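Local coordinates for beta subunit of photoactivated adenylyl cyclase (Beggiatoa sp. PS, PDB 5M2A), which senses blue light through a flavin-binding BLUF domain and, when illuminated, probably makes cyclic AMP from ATP in its cyclase domain, at residues V42-Q47 with K97-N102; K13-L18 with R73-L78; L167-P172 with L344-L349. All coordinates share one frame; numbering follows the deposited sequence. Where two conformers were deposited one is given.

Contact 1. Residues V42-Q47 with K97-N102; sequences VLLYLQ and KTINLN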
# COMPACT_ATOMS: atom_id res chain seq x y z
N VAL A 42 29.71 4.44 -11.94
CA VAL A 42 29.51 5.88 -11.83
C VAL A 42 28.80 6.17 -10.53
O VAL A 42 27.97 5.39 -10.06
CB VAL A 42 28.69 6.46 -13.01
CG1 VAL A 42 29.46 6.33 -14.30
CG2 VAL A 42 27.35 5.77 -13.13
N LEU A 43 29.13 7.32 -9.94
CA LEU A 43 28.48 7.81 -8.73
C LEU A 43 27.98 9.21 -9.01
O LEU A 43 28.78 10.11 -9.28
CB LEU A 43 29.44 7.80 -7.54
CG LEU A 43 28.91 8.39 -6.23
CD1 LEU A 43 27.73 7.57 -5.71
CD2 LEU A 43 30.04 8.47 -5.20
N LEU A 44 26.66 9.39 -8.99
CA LEU A 44 26.04 10.69 -9.18
C LEU A 44 25.40 11.15 -7.87
O LEU A 44 24.87 10.34 -7.12
CB LEU A 44 24.97 10.65 -10.28
CG LEU A 44 25.35 10.89 -11.73
CD1 LEU A 44 26.11 9.71 -12.27
CD2 LEU A 44 24.11 11.14 -12.57
N TYR A 45 25.45 12.45 -7.61
CA TYR A 45 24.68 12.96 -6.48
C TYR A 45 23.93 14.22 -6.89
O TYR A 45 24.39 15.00 -7.72
CB TYR A 45 25.53 13.19 -5.22
CG TYR A 45 26.73 14.08 -5.35
CD1 TYR A 45 27.90 13.63 -5.96
CD2 TYR A 45 26.73 15.35 -4.81
CE1 TYR A 45 29.01 14.43 -6.05
CE2 TYR A 45 27.84 16.17 -4.90
CZ TYR A 45 28.98 15.70 -5.52
OH TYR A 45 30.09 16.51 -5.60
N LEU A 46 22.75 14.37 -6.30
CA LEU A 46 21.82 15.42 -6.69
C LEU A 46 20.87 15.65 -5.52
O LEU A 46 20.12 14.74 -5.16
CB LEU A 46 21.04 15.02 -7.95
CG LEU A 46 20.09 16.07 -8.53
CD1 LEU A 46 20.86 17.32 -8.97
CD2 LEU A 46 19.31 15.49 -9.69
N GLN A 47 20.92 16.84 -4.93
CA GLN A 47 19.97 17.27 -3.91
C GLN A 47 19.84 16.22 -2.80
O GLN A 47 18.77 15.66 -2.54
CB GLN A 47 18.60 17.56 -4.53
CG GLN A 47 18.66 18.53 -5.70
CD GLN A 47 19.05 19.92 -5.28
OE1 GLN A 47 18.42 20.51 -4.40
NE2 GLN A 47 20.11 20.45 -5.88
N LYS A 97 33.59 6.92 -11.73
CA LYS A 97 33.44 8.31 -12.16
C LYS A 97 32.40 8.98 -11.27
O LYS A 97 31.27 8.51 -11.17
CB LYS A 97 33.02 8.38 -13.62
CG LYS A 97 32.49 9.74 -14.07
CD LYS A 97 33.60 10.73 -14.25
CE LYS A 97 34.41 10.40 -15.49
NZ LYS A 97 35.63 11.25 -15.60
N THR A 98 32.79 10.07 -10.61
CA THR A 98 31.88 10.82 -9.75
C THR A 98 31.37 12.04 -10.50
O THR A 98 32.16 12.82 -11.05
CB THR A 98 32.56 11.25 -8.45
OG1 THR A 98 32.94 10.09 -7.70
CG2 THR A 98 31.61 12.12 -7.61
N ILE A 99 30.05 12.22 -10.53
CA ILE A 99 29.42 13.32 -11.23
C ILE A 99 28.58 14.09 -10.23
O ILE A 99 27.63 13.54 -9.66
CB ILE A 99 28.56 12.82 -12.40
CG1 ILE A 99 29.41 12.00 -13.38
CG2 ILE A 99 27.90 13.99 -13.11
CD1 ILE A 99 28.62 11.40 -14.52
N ASN A 100 28.93 15.36 -10.00
CA ASN A 100 28.14 16.24 -9.15
C ASN A 100 27.10 16.93 -10.03
O ASN A 100 27.37 17.97 -10.64
CB ASN A 100 29.02 17.26 -8.45
CG ASN A 100 28.22 18.17 -7.52
OD1 ASN A 100 27.01 18.01 -7.38
ND2 ASN A 100 28.91 19.10 -6.87
N LEU A 101 25.89 16.35 -10.08
CA LEU A 101 24.86 16.91 -10.94
C LEU A 101 24.36 18.27 -10.45
O LEU A 101 23.79 19.02 -11.25
CB LEU A 101 23.69 15.92 -11.05
CG LEU A 101 23.09 15.82 -12.46
CD1 LEU A 101 24.15 15.45 -13.47
CD2 LEU A 101 21.94 14.82 -12.50
N ASN A 102 24.57 18.61 -9.17
CA ASN A 102 24.19 19.93 -8.70
C ASN A 102 24.96 21.02 -9.43
O ASN A 102 24.40 22.08 -9.75
CB ASN A 102 24.43 20.07 -7.19
CG ASN A 102 23.74 18.99 -6.38
OD1 ASN A 102 22.51 18.89 -6.35
ND2 ASN A 102 24.54 18.18 -5.69
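Tyr-45 has CG wedged between its backbone N and carbonyl carbon (chi1 56°), which leans it toward Asn-100, whose CG is anti to its own N (chi1 -178°) on the same face of the sheet. They sit at the end of a parallel strand pair, 42-46 beside 97-100, at the edge of the BLUF domain's sheet. The amide lies nearly parallel to the ring (planes 20° apart), beyond its CZ and CE2 rim, with Asn-100 OD1 3.2 Å from Tyr-45 CE2. Asn-100 CA stands over one ring face, 4.0 Å from the centroid, while Thr-98 CG2 meets the ring at its edge. The ladder runs from Leu-43 N to Lys-97 O (2.7 Å) and on through Ile-99 N to Leu-43 O and Tyr-45 N to Ile-99 O. On the other face of the sheet Leu-44 and Ile-99 lie side by side, touching CD1 to CD1 at 3.8 Å, and Leu-44 packs on Ile-112 of the second subunit. Leu-43 shares Tyr-45's face of the sheet and touches the flavin. Asn-102 ties the two chain ends together: ND2 bonds back to Asn-100 OD1, and OD1 takes Gln-47 N on a lone pair at 3.0 Å and, weakly, Gln-47 NE2 at 2.9 Å.

Contact 2. Residues K13-L18 with R73-L78; sequences KISGHL and RHTNIL. With FMN (flavin mononucleotide), chain F.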
# COMPACT_ATOMS: atom_id res chain seq x y z
N LYS A 13 20.18 8.11 0.54
CA LYS A 13 20.11 9.44 1.11
C LYS A 13 21.45 9.78 1.74
O LYS A 13 21.96 9.02 2.58
CB LYS A 13 19.00 9.53 2.16
CG LYS A 13 18.82 10.92 2.76
CD LYS A 13 17.67 10.94 3.76
CE LYS A 13 17.50 12.32 4.38
NZ LYS A 13 16.38 12.37 5.36
N ILE A 14 22.02 10.91 1.34
CA ILE A 14 23.27 11.37 1.92
C ILE A 14 23.05 11.73 3.38
O ILE A 14 22.14 12.51 3.71
CB ILE A 14 23.82 12.57 1.13
CG1 ILE A 14 23.87 12.22 -0.36
CG2 ILE A 14 25.18 12.97 1.66
CD1 ILE A 14 24.30 13.38 -1.24
N SER A 15 23.87 11.17 4.27
CA SER A 15 23.74 11.42 5.70
C SER A 15 24.15 12.85 6.02
O SER A 15 25.30 13.23 5.79
CB SER A 15 24.60 10.43 6.49
OG SER A 15 24.13 9.10 6.34
N GLY A 16 23.22 13.62 6.57
CA GLY A 16 23.48 15.01 6.91
C GLY A 16 23.92 15.81 5.69
O GLY A 16 23.54 15.52 4.55
N HIS A 17 24.73 16.83 5.94
CA HIS A 17 25.35 17.61 4.87
C HIS A 17 26.78 17.11 4.69
O HIS A 17 27.58 17.14 5.63
CB HIS A 17 25.33 19.10 5.19
CG HIS A 17 25.77 19.96 4.04
ND1 HIS A 17 27.08 20.04 3.63
CD2 HIS A 17 25.07 20.78 3.22
CE1 HIS A 17 27.17 20.87 2.60
NE2 HIS A 17 25.96 21.33 2.33
N LEU A 18 27.09 16.66 3.48
CA LEU A 18 28.39 16.07 3.16
C LEU A 18 29.19 17.04 2.31
O LEU A 18 28.70 17.52 1.28
CB LEU A 18 28.21 14.73 2.44
CG LEU A 18 29.26 13.65 2.67
CD1 LEU A 18 29.36 13.31 4.16
CD2 LEU A 18 28.94 12.41 1.85
N ARG A 73 28.07 7.35 5.69
CA ARG A 73 27.83 8.59 4.98
C ARG A 73 26.53 8.60 4.19
O ARG A 73 26.20 9.63 3.59
CB ARG A 73 29.02 8.90 4.06
CG ARG A 73 30.28 9.32 4.81
CD ARG A 73 31.53 9.30 3.93
NE ARG A 73 32.00 7.94 3.71
CZ ARG A 73 33.20 7.63 3.21
NH1 ARG A 73 34.05 8.60 2.89
NH2 ARG A 73 33.55 6.37 3.04
N HIS A 74 25.78 7.51 4.19
CA HIS A 74 24.47 7.53 3.55
C HIS A 74 23.55 6.54 4.25
O HIS A 74 23.98 5.70 5.04
CB HIS A 74 24.58 7.25 2.04
CG HIS A 74 25.14 5.90 1.70
ND1 HIS A 74 24.98 5.33 0.45
CD2 HIS A 74 25.84 5.00 2.43
CE1 HIS A 74 25.56 4.14 0.43
NE2 HIS A 74 26.09 3.92 1.62
N THR A 75 22.26 6.67 3.96
CA THR A 75 21.22 5.91 4.64
C THR A 75 20.05 5.72 3.68
O THR A 75 20.06 6.24 2.57
CB THR A 75 20.78 6.61 5.93
OG1 THR A 75 19.93 5.74 6.68
CG2 THR A 75 20.03 7.89 5.60
N ASN A 76 19.04 4.98 4.14
CA ASN A 76 17.88 4.64 3.31
C ASN A 76 18.32 4.12 1.95
O ASN A 76 17.92 4.63 0.89
CB ASN A 76 16.93 5.83 3.18
CG ASN A 76 15.56 5.43 2.63
OD1 ASN A 76 14.83 6.25 2.07
ND2 ASN A 76 15.21 4.16 2.80
N ILE A 77 19.16 3.09 1.97
CA ILE A 77 19.72 2.54 0.75
C ILE A 77 18.72 1.57 0.12
O ILE A 77 18.22 0.66 0.79
CB ILE A 77 21.06 1.85 1.03
CG1 ILE A 77 22.04 2.85 1.65
CG2 ILE A 77 21.62 1.24 -0.25
CD1 ILE A 77 23.23 2.20 2.32
N LEU A 78 18.43 1.76 -1.16
CA LEU A 78 17.54 0.87 -1.90
C LEU A 78 18.22 0.50 -3.21
O LEU A 78 18.45 1.36 -4.06
CB LEU A 78 16.18 1.51 -2.15
CG LEU A 78 15.23 0.69 -3.03
CD1 LEU A 78 14.93 -0.66 -2.39
CD2 LEU A 78 13.94 1.44 -3.32
N1 FMN F . 34.23 2.12 -1.89
C2 FMN F . 34.77 1.43 -2.95
O2 FMN F . 35.79 0.77 -2.79
N3 FMN F . 34.18 1.48 -4.20
C4 FMN F . 33.03 2.22 -4.38
O4 FMN F . 32.50 2.26 -5.49
C4A FMN F . 32.48 2.91 -3.32
N5 FMN F . 31.33 3.65 -3.52
C5A FMN F . 30.77 4.34 -2.47
C6 FMN F . 29.62 5.07 -2.69
C7 FMN F . 29.04 5.77 -1.65
C7M FMN F . 27.80 6.56 -1.91
C8 FMN F . 29.63 5.74 -0.38
C8M FMN F . 29.01 6.50 0.75
C9 FMN F . 30.78 5.00 -0.16
C9A FMN F . 31.36 4.29 -1.21
N10 FMN F . 32.51 3.56 -1.00
C10 FMN F . 33.07 2.86 -2.06
C1' FMN F . 33.13 3.55 0.37
C2' FMN F . 33.09 2.20 1.07
O2' FMN F . 31.88 2.10 1.80
C3' FMN F . 34.27 2.11 2.03
O3' FMN F . 34.33 3.30 2.79
C4' FMN F . 35.57 1.94 1.25
O4' FMN F . 35.50 0.78 0.46
C5' FMN F . 36.77 1.84 2.19
O5' FMN F . 36.59 0.72 3.03
P FMN F . 37.79 0.18 3.95
O1P FMN F . 38.72 -0.63 3.09
O2P FMN F . 38.54 1.37 4.53
O3P FMN F . 37.22 -0.67 5.06
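Lys-13 O takes the N-H of Thr-75 at 2.7 Å, and Thr-75 O accepts Lys-13 N at 2.8 Å in return. This reciprocal couple is the hydrogen-bonded antiparallel pair by which the end of strand 5-14 holds the short strand 74-75 in the BLUF domain's sheet. Beside it Ile-14 and His-74 form a non-hydrogen-bonded pair with side chains on the flavin side, and one residue further Ser-15 N closes on Arg-73 O at 2.9 Å, a fairly straight bond. The Ser-15 hydroxyl lies close to His-74 N but at a poor angle; its hydrogen-bond partner is Asp-72 O.

His-74 carries the contact to the cofactor. Its CG sits between backbone N and carbonyl carbon (chi1 62°), a torsion that carries CG to within 4.0 Å of FMN C8M. The imidazole is sandwiched: FMN C8M lies over the centre of one face, 3.8 Å above the plane, and Ile-77 CD1 covers the opposite face nearer the rim. Both ring nitrogens are tied, ND1 to Ser-12 OG and NE2 to Ile-68 O, which fixes the rotation of the ring. Arg-73 crosses Leu-18, whose CD1 meets Arg-73 CG at 4.1 Å. Its NH2 stands 3.2 Å from FMN O3', with that oxygen in the guanidinium plane, and makes a salt bridge with Asp-71, which itself hydrogen-bonds the flavin.

Taken together, the dimethylbenzene end of the isoalloxazine meets the imidazole face through methyl C8M, with C7M near ND1, while the ribityl chain has a cation beside it whose charge is probably balanced largely by Asp-71.

Contact 3. Residues L167-P172 with L344-L349; sequences LTEKLP and LIRQTL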
# COMPACT_ATOMS: atom_id res chain seq x y z
N LEU A 167 -12.27 6.58 21.62
CA LEU A 167 -11.32 7.63 21.29
C LEU A 167 -11.78 8.43 20.07
O LEU A 167 -11.71 9.67 20.08
CB LEU A 167 -9.94 7.02 21.04
CG LEU A 167 -9.37 6.28 22.25
CD1 LEU A 167 -8.15 5.48 21.87
CD2 LEU A 167 -9.03 7.26 23.38
N THR A 168 -12.25 7.75 19.03
CA THR A 168 -12.71 8.47 17.84
C THR A 168 -14.00 9.23 18.11
O THR A 168 -14.24 10.28 17.50
CB THR A 168 -12.93 7.51 16.67
OG1 THR A 168 -13.83 6.46 17.04
CG2 THR A 168 -11.61 6.91 16.24
N GLU A 169 -14.83 8.74 19.03
CA GLU A 169 -16.06 9.44 19.36
C GLU A 169 -15.81 10.71 20.15
O GLU A 169 -16.53 11.70 19.98
CB GLU A 169 -17.01 8.52 20.14
CG GLU A 169 -18.33 9.18 20.49
CD GLU A 169 -19.25 8.28 21.30
OE1 GLU A 169 -18.74 7.36 21.98
OE2 GLU A 169 -20.48 8.49 21.26
N LYS A 170 -14.80 10.72 21.02
CA LYS A 170 -14.60 11.83 21.94
C LYS A 170 -13.46 12.76 21.56
O LYS A 170 -13.41 13.89 22.06
CB LYS A 170 -14.35 11.29 23.36
CG LYS A 170 -15.51 10.47 23.94
CD LYS A 170 -16.84 11.14 23.65
CE LYS A 170 -17.95 10.59 24.53
NZ LYS A 170 -18.09 11.37 25.80
N LEU A 171 -12.54 12.34 20.70
CA LEU A 171 -11.40 13.22 20.45
C LEU A 171 -11.57 13.97 19.13
O LEU A 171 -12.21 13.46 18.20
CB LEU A 171 -10.11 12.41 20.39
CG LEU A 171 -9.61 11.84 21.72
CD1 LEU A 171 -8.43 10.93 21.44
CD2 LEU A 171 -9.23 12.98 22.65
N PRO A 172 -11.04 15.18 19.01
CA PRO A 172 -11.03 15.85 17.70
C PRO A 172 -10.15 15.09 16.72
O PRO A 172 -9.19 14.42 17.10
CB PRO A 172 -10.47 17.24 18.00
CG PRO A 172 -9.76 17.10 19.32
CD PRO A 172 -10.50 16.04 20.08
N LEU A 344 -12.64 4.00 32.23
CA LEU A 344 -11.76 5.11 32.55
C LEU A 344 -11.47 5.96 31.32
O LEU A 344 -11.43 7.19 31.41
CB LEU A 344 -10.45 4.57 33.14
CG LEU A 344 -9.34 5.60 33.37
CD1 LEU A 344 -9.64 6.41 34.63
CD2 LEU A 344 -7.99 4.93 33.46
N ILE A 345 -11.27 5.32 30.17
CA ILE A 345 -11.03 6.07 28.94
C ILE A 345 -12.22 6.98 28.63
O ILE A 345 -12.07 8.19 28.41
CB ILE A 345 -10.71 5.10 27.79
CG1 ILE A 345 -9.36 4.43 28.09
CG2 ILE A 345 -10.72 5.81 26.45
CD1 ILE A 345 -8.94 3.35 27.09
N ARG A 346 -13.43 6.42 28.67
CA ARG A 346 -14.62 7.23 28.42
C ARG A 346 -14.77 8.34 29.46
O ARG A 346 -15.05 9.49 29.11
CB ARG A 346 -15.86 6.35 28.38
CG ARG A 346 -17.16 7.13 28.27
CD ARG A 346 -18.32 6.22 27.88
NE ARG A 346 -18.12 5.64 26.56
CZ ARG A 346 -18.43 6.26 25.42
NH1 ARG A 346 -18.95 7.47 25.44
NH2 ARG A 346 -18.21 5.65 24.26
N GLN A 347 -14.56 8.02 30.73
CA GLN A 347 -14.73 9.02 31.78
C GLN A 347 -13.63 10.09 31.71
O GLN A 347 -13.89 11.27 31.98
CB GLN A 347 -14.75 8.35 33.15
CG GLN A 347 -16.04 7.59 33.42
CD GLN A 347 -16.09 6.99 34.81
OE1 GLN A 347 -15.09 6.48 35.32
NE2 GLN A 347 -17.26 7.05 35.44
N THR A 348 -12.41 9.70 31.35
CA THR A 348 -11.35 10.69 31.16
C THR A 348 -11.71 11.67 30.05
O THR A 348 -11.47 12.88 30.17
CB THR A 348 -10.02 9.99 30.84
OG1 THR A 348 -9.63 9.18 31.95
CG2 THR A 348 -8.93 11.01 30.57
N LEU A 349 -12.32 11.17 28.98
CA LEU A 349 -12.68 12.00 27.84
C LEU A 349 -14.02 12.70 28.01
O LEU A 349 -14.37 13.54 27.17
CB LEU A 349 -12.71 11.16 26.56
CG LEU A 349 -11.37 10.56 26.15
CD1 LEU A 349 -11.54 9.66 24.94
CD2 LEU A 349 -10.37 11.67 25.86
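Leu-167 to Lys-170 form the last turn of helix 164-170, and Leu-171 is the first residue to leave helical geometry, its N still bonded to Leu-167 O at 2.9 Å; Pro-172 then sits at the N-cap of helix 173-193. Facing this turn is helix 338-349, and the backbones come nearest at Lys-170 and Leu-349, with 6.2 Å between their CA atoms. Leu-349 is the side chain that bridges them. Its CB and CD1 press on Lys-170 CB, each at 3.6 Å, CD1 also reaches Leu-167 CD2, and CD2 meets Leu-171 CD2 with the two side chains crossing at about a right angle. Leu-167 CD2 is shared, touching Ile-345 CG2 as well at 3.8 Å. The contact thus fastens the C-terminal helix of the chain onto the nucleotide cyclase catalytic domain, packing it on the helix that follows strand 150-161, whose end carries the magnesium-site residues Asp-160 and Ile-161.

A salt bridge flanks the leucine contacts. Glu-169 is extended, and its OE1 receives Arg-346 NH2 at 2.9 Å, nearly straight (167°) and in the guanidinium plane, with a weak second bond from NH1; the carboxylate is turned 73° from the guanidinium. An alanine in place of Arg-346 would probably leave the Glu-169 carboxylate without its cationic mate and Lys-170 CE without the guanidinium packed against it. Lys-170 NZ comes within 4.0 Å of Arg-346 NH1, two like charges that Glu-350 probably offsets, pairing with Lys-170 in a salt bridge and more weakly with Arg-346.

How the contacts relate
Contacts 1 and 2 belong to the same BLUF sheet, their centres 14 Å apart, and meet where Tyr-45 CB packs on Ile-14 CD1 at 4.2 Å. Both face the flavin: contact 1 offers Leu-43 to it, and contact 2 offers Arg-73 and His-74. Their segments alternate along the chain, and strand 77-83 leads on to strand 97-100. Contact 3 lies in the cyclase half, where the side chain of Leu-167 is about 8 Å from the magnesium ion. Its nearest atoms are about 34 Å from those of contact 1 and about 28 Å from those of contact 2, and any light signal would probably have to pass through the parts between.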